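Local coordinates for regulator of nonsense transcripts 2 (Homo sapiens, PDB 4CEK), which acts in nonsense-mediated mRNA decay and is represented here by the second of its three MIF4G domains, an all-helical module, at residues 119-122 and 123-126; 10-13 and 14-17; 261-264 and 265-269. All coordinates share one frame; numbering follows the deposited sequence.

Contact 1 (119-122 and 123-126)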
# COMPACT_ATOMS: atom_id res chain seq x y z
N ASP A 119 -20.19 -4.82 9.84
CA ASP A 119 -19.86 -6.03 9.12
C ASP A 119 -20.42 -5.96 7.70
O ASP A 119 -19.82 -6.50 6.78
CB ASP A 119 -20.40 -7.26 9.87
CG ASP A 119 -19.65 -7.54 11.18
OD1 ASP A 119 -18.76 -6.74 11.60
OD2 ASP A 119 -19.96 -8.59 11.81
N ALA A 120 -21.56 -5.29 7.54
CA ALA A 120 -22.11 -5.01 6.21
C ALA A 120 -21.15 -4.14 5.44
O ALA A 120 -20.88 -4.37 4.25
CB ALA A 120 -23.47 -4.30 6.31
N PHE A 121 -20.72 -3.07 6.11
CA PHE A 121 -19.87 -2.04 5.50
C PHE A 121 -18.57 -2.65 5.01
O PHE A 121 -18.21 -2.48 3.85
CB PHE A 121 -19.57 -0.94 6.53
CG PHE A 121 -18.65 0.09 6.02
CD1 PHE A 121 -19.13 1.14 5.23
CD2 PHE A 121 -17.29 0.02 6.30
CE1 PHE A 121 -18.25 2.10 4.75
CE2 PHE A 121 -16.41 1.00 5.83
CZ PHE A 121 -16.89 2.03 5.05
N LEU A 122 -17.88 -3.38 5.89
CA LEU A 122 -16.61 -4.02 5.53
C LEU A 122 -16.81 -4.98 4.37
O LEU A 122 -16.03 -4.97 3.42
CB LEU A 122 -15.99 -4.78 6.71
CG LEU A 122 -15.68 -3.98 7.98
CD1 LEU A 122 -15.03 -4.88 9.03
CD2 LEU A 122 -14.83 -2.75 7.71
N GLN A 123 -17.87 -5.77 4.40
CA GLN A 123 -18.12 -6.74 3.33
C GLN A 123 -18.45 -6.08 1.97
O GLN A 123 -18.43 -6.74 0.94
CB GLN A 123 -19.18 -7.76 3.75
CG GLN A 123 -18.65 -8.76 4.79
CD GLN A 123 -19.71 -9.69 5.38
OE1 GLN A 123 -20.67 -9.25 6.03
NE2 GLN A 123 -19.53 -11.00 5.18
N GLN A 124 -18.70 -4.77 1.97
CA GLN A 124 -19.03 -3.99 0.76
C GLN A 124 -17.80 -3.24 0.17
O GLN A 124 -17.80 -2.86 -1.01
CB GLN A 124 -20.19 -3.03 1.10
CG GLN A 124 -20.22 -1.66 0.42
CD GLN A 124 -19.36 -0.58 1.11
OE1 GLN A 124 -19.23 0.54 0.59
NE2 GLN A 124 -18.78 -0.89 2.28
N LEU A 125 -16.76 -3.04 0.99
CA LEU A 125 -15.54 -2.38 0.58
C LEU A 125 -14.97 -2.88 -0.75
O LEU A 125 -14.60 -2.05 -1.59
CB LEU A 125 -14.46 -2.47 1.68
CG LEU A 125 -14.48 -1.31 2.68
CD1 LEU A 125 -13.39 -1.47 3.73
CD2 LEU A 125 -14.39 0.01 1.91
N PRO A 126 -14.91 -4.21 -0.94
CA PRO A 126 -14.40 -4.78 -2.18
C PRO A 126 -15.18 -4.39 -3.42
O PRO A 126 -14.71 -4.67 -4.54
CB PRO A 126 -14.52 -6.29 -1.97
CG PRO A 126 -14.59 -6.48 -0.49
CD PRO A 126 -15.28 -5.26 0.03
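F121 and Q124 meet where helix 110-124 runs out, and the backbone bonds around them record how the helix changes pitch. Q123 N still reaches four residues back, to D119 O at 3.2 Å. The next two bonds span only three residues: Q124 N gives to F121 O at 3.0 Å, and L125 N to L122 O at 3.2 Å, with a weak additional bond from L125 N to F121 O. P126 has no N-H to offer, and its CD simply rests against L122 O at 3.5 Å.

The polar side-chain contact belongs to Q124. Its chain folds back at chi2 (-84°), which brings NE2 to both the carbonyl oxygen and the ring of F121. The nitrogen is modelled 2.3 Å from F121 O, too short to be trusted in detail; as modelled, it also sits 3.6 Å above one face of the F121 ring, offset toward the rim, with amide and ring planes 45° apart.

Apolar contact centres on L125. Its CG lies 4.4 Å from F121 CE2, while its CD1 meets L122 CD2. Beyond the segment, L125 packs on L154 and L158 and on Y172 and L175, and F121 on A137 and D140. An alpha-helix tightening into a 3-10 turn is a common way to finish a helix, and here it closes one of the packed helices of an all-helical MIF4G domain.

Contact 2 (10-13 and 14-17)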
# COMPACT_ATOMS: atom_id res chain seq x y z
N GLU A 10 1.09 11.84 -14.50
CA GLU A 10 0.93 11.72 -15.96
C GLU A 10 -0.28 12.50 -16.45
O GLU A 10 -0.19 13.31 -17.36
CB GLU A 10 0.79 10.25 -16.41
CG GLU A 10 2.06 9.41 -16.28
CD GLU A 10 2.19 8.74 -14.91
OE1 GLU A 10 2.20 9.45 -13.88
OE2 GLU A 10 2.26 7.49 -14.87
N ASP A 11 -1.41 12.25 -15.81
CA ASP A 11 -2.72 12.68 -16.27
C ASP A 11 -3.19 13.84 -15.38
O ASP A 11 -2.42 14.39 -14.58
CB ASP A 11 -3.67 11.48 -16.15
CG ASP A 11 -4.63 11.36 -17.31
OD1 ASP A 11 -4.92 12.38 -17.97
OD2 ASP A 11 -5.12 10.23 -17.54
N GLU A 12 -4.44 14.24 -15.54
CA GLU A 12 -5.09 15.13 -14.58
C GLU A 12 -5.96 14.31 -13.64
O GLU A 12 -6.16 14.71 -12.49
CB GLU A 12 -5.92 16.19 -15.31
CG GLU A 12 -5.08 17.27 -15.97
CD GLU A 12 -4.27 18.06 -14.96
OE1 GLU A 12 -4.87 18.92 -14.28
OE2 GLU A 12 -3.05 17.80 -14.81
N ASP A 13 -6.46 13.18 -14.12
CA ASP A 13 -7.16 12.21 -13.28
C ASP A 13 -6.31 11.74 -12.12
O ASP A 13 -6.85 11.55 -11.04
CB ASP A 13 -7.64 11.00 -14.09
CG ASP A 13 -8.97 11.26 -14.80
OD1 ASP A 13 -9.21 12.42 -15.24
OD2 ASP A 13 -9.79 10.31 -14.90
N ALA A 14 -5.00 11.59 -12.35
CA ALA A 14 -4.02 11.10 -11.38
C ALA A 14 -3.77 12.16 -10.35
O ALA A 14 -3.82 11.90 -9.14
CB ALA A 14 -2.70 10.72 -12.06
N ARG A 15 -3.51 13.38 -10.82
CA ARG A 15 -3.35 14.51 -9.93
C ARG A 15 -4.56 14.60 -8.98
O ARG A 15 -4.38 14.87 -7.81
CB ARG A 15 -3.17 15.81 -10.71
CG ARG A 15 -2.20 16.79 -10.07
CD ARG A 15 -2.85 18.08 -9.61
NE ARG A 15 -3.10 19.00 -10.73
CZ ARG A 15 -4.30 19.32 -11.24
NH1 ARG A 15 -5.43 18.78 -10.77
NH2 ARG A 15 -4.37 20.18 -12.26
N ASN A 16 -5.76 14.34 -9.47
CA ASN A 16 -6.97 14.48 -8.65
C ASN A 16 -7.20 13.26 -7.77
O ASN A 16 -7.73 13.37 -6.66
CB ASN A 16 -8.20 14.75 -9.53
CG ASN A 16 -8.17 16.12 -10.22
OD1 ASN A 16 -8.43 16.23 -11.42
ND2 ASN A 16 -7.84 17.15 -9.47
N PHE A 17 -6.81 12.10 -8.26
CA PHE A 17 -7.01 10.89 -7.50
C PHE A 17 -6.09 10.89 -6.26
O PHE A 17 -6.48 10.38 -5.21
CB PHE A 17 -6.78 9.65 -8.37
CG PHE A 17 -7.15 8.37 -7.68
CD1 PHE A 17 -8.45 7.93 -7.68
CD2 PHE A 17 -6.19 7.63 -7.01
CE1 PHE A 17 -8.80 6.75 -7.04
CE2 PHE A 17 -6.53 6.44 -6.39
CZ PHE A 17 -7.83 6.01 -6.39
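E12 and R15 lie side by side and point the same way, three residues apart at the start of helix 13-19. The carboxylate of E12 swings back through its bend at chi2 (-63°), so that OE1 comes over one face of the R15 guanidinium instead of meeting its edge; the two planes stand 87° apart. The pair is a salt bridge between OE1 and NH2, although the modelled 2.4 Å is too short to be taken literally. R15, bent at both chi2 and chi3, curls its end round to this carboxylate, and its side chain also touches W9. A leucine in its place removes the guanidinium and would probably leave the E12 carboxylate without its cationic mate and freer to turn.

A14 is the small apolar member of the group: its CB comes within 4.3 Å of D11 CB, and it also touches W9. D13 contributes through its backbone, its O taking the N-H of F17 at 2.8 Å. CB of F17 closes on the same D13 O at 3.3 Å.

The backbone of E12 follows the same helical pattern: its O accepts from N16 N at 3.1 Å. N16 OD1 also lies 2.9 Å from that oxygen, a meeting of two acceptors, while its ND2 is hydrogen-bonded to N20 OD1 further along.

D11 OD1 accepts weakly from E12 N. Four acidic residues in succession, E10 to D13, lead into the amino end of helix 13-19, where their charges are probably favoured by the helix dipole, with R15 offsetting part of them.

Contact 3 (261-264 and 265-269)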
# COMPACT_ATOMS: atom_id res chain seq x y z
N GLY A 261 7.75 4.66 -8.20
CA GLY A 261 9.06 5.18 -8.61
C GLY A 261 9.01 6.54 -9.28
O GLY A 261 9.88 7.38 -9.05
N ARG A 262 8.00 6.80 -10.11
CA ARG A 262 7.95 8.11 -10.76
C ARG A 262 7.63 9.19 -9.77
O ARG A 262 8.21 10.27 -9.85
CB ARG A 262 6.96 8.14 -11.91
CG ARG A 262 7.51 7.53 -13.18
CD ARG A 262 6.37 7.08 -14.09
NE ARG A 262 6.85 6.65 -15.39
CZ ARG A 262 6.07 6.27 -16.39
NH1 ARG A 262 4.73 6.27 -16.26
NH2 ARG A 262 6.62 5.89 -17.54
N PHE A 263 6.71 8.91 -8.85
CA PHE A 263 6.41 9.84 -7.76
C PHE A 263 7.68 10.20 -7.01
O PHE A 263 7.97 11.38 -6.78
CB PHE A 263 5.34 9.25 -6.83
CG PHE A 263 5.01 10.11 -5.62
CD1 PHE A 263 4.09 11.13 -5.72
CD2 PHE A 263 5.60 9.85 -4.38
CE1 PHE A 263 3.78 11.92 -4.60
CE2 PHE A 263 5.30 10.64 -3.26
CZ PHE A 263 4.39 11.67 -3.36
N LEU A 264 8.48 9.19 -6.69
CA LEU A 264 9.72 9.44 -5.98
C LEU A 264 10.75 10.16 -6.81
O LEU A 264 11.47 11.05 -6.30
CB LEU A 264 10.31 8.14 -5.48
CG LEU A 264 9.56 7.35 -4.39
CD1 LEU A 264 10.24 5.99 -4.25
CD2 LEU A 264 9.49 8.06 -3.03
N PHE A 265 10.87 9.76 -8.07
CA PHE A 265 11.90 10.33 -8.96
C PHE A 265 11.53 11.78 -9.29
O PHE A 265 12.36 12.64 -9.27
CB PHE A 265 12.09 9.46 -10.23
CG PHE A 265 13.20 9.92 -11.12
CD1 PHE A 265 14.49 9.51 -10.89
CD2 PHE A 265 12.95 10.76 -12.18
CE1 PHE A 265 15.54 9.93 -11.71
CE2 PHE A 265 13.99 11.18 -13.02
CZ PHE A 265 15.29 10.77 -12.77
N ARG A 266 10.27 12.05 -9.55
CA ARG A 266 9.85 13.39 -9.94
C ARG A 266 9.78 14.41 -8.78
O ARG A 266 10.01 15.60 -8.98
CB ARG A 266 8.53 13.30 -10.70
CG ARG A 266 8.72 12.60 -12.03
CD ARG A 266 7.42 12.31 -12.73
NE ARG A 266 7.68 11.57 -13.97
CZ ARG A 266 6.74 11.07 -14.78
NH1 ARG A 266 5.45 11.21 -14.51
NH2 ARG A 266 7.12 10.40 -15.87
N SER A 267 9.49 13.94 -7.58
CA SER A 267 9.40 14.81 -6.41
C SER A 267 10.78 15.36 -6.06
O SER A 267 11.75 14.61 -5.95
CB SER A 267 8.80 14.01 -5.24
OG SER A 267 7.50 13.54 -5.57
N PRO A 268 10.90 16.68 -5.90
CA PRO A 268 12.22 17.28 -5.67
C PRO A 268 12.93 16.80 -4.40
O PRO A 268 14.15 16.65 -4.39
CB PRO A 268 11.93 18.78 -5.56
CG PRO A 268 10.45 18.93 -5.51
CD PRO A 268 9.85 17.70 -6.10
N GLU A 269 12.15 16.53 -3.36
CA GLU A 269 12.67 16.08 -2.08
C GLU A 269 13.41 14.77 -2.21
O GLU A 269 14.43 14.55 -1.54
CB GLU A 269 11.52 15.90 -1.08
CG GLU A 269 10.73 17.18 -0.80
CD GLU A 269 9.49 17.35 -1.68
OE1 GLU A 269 9.55 17.12 -2.91
OE2 GLU A 269 8.45 17.75 -1.12
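The R266 guanidinium lies with one face on the side chain of R262, whose CG stands 3.9 Å above the centre of the group. Both chains are extended and run side by side, and their guanidinium planes differ by only 12°, with R266 NH2 over a face of the R262 group, 3.8 Å from NE. The F263 ring is covered on one face by S267 OG, 4.0 Å above its centre; elsewhere this ring meets W9.

S267 is also the first residue to leave helical geometry. With OG beside its backbone N (chi1 -60°), the residue brings two donors to one acceptor: S267 OG reaches F263 O at 2.5 Å and S267 N at 3.1 Å, from opposite faces of the carbonyl plane. The two residues before it keep the regular pattern: R266 N bonds to R262 O at 2.7 Å, and F265 N to G261 O at 2.8 Å.

Outside, R262 makes a hydrogen bond and a cation-pi contact with Y304 and a salt bridge with E10, to which R266 has a long, weak ion pair. That carboxylate probably offsets part of the like charge, while the serine gives the helix-end carbonyl a second donor.

How the contacts relate
Contacts 2 and 3 are far apart in sequence yet joined in space. Their centres are 15 Å apart, and E10 carries the link: its OE2 forms a salt bridge with R262 NH1 at 3.1 Å, while its OE1 makes a weaker, longer approach to R266 NH1 at 3.7 Å. The N-terminal segment is thereby tied to the end of helix 247-266. Contact 1 stands alone, its centre 27 Å from that of contact 2 and 34 Å from that of contact 3, which lies on the opposite side of the chain's centre. The three together illustrate helix starts and ends at separate points of one largely helical chain.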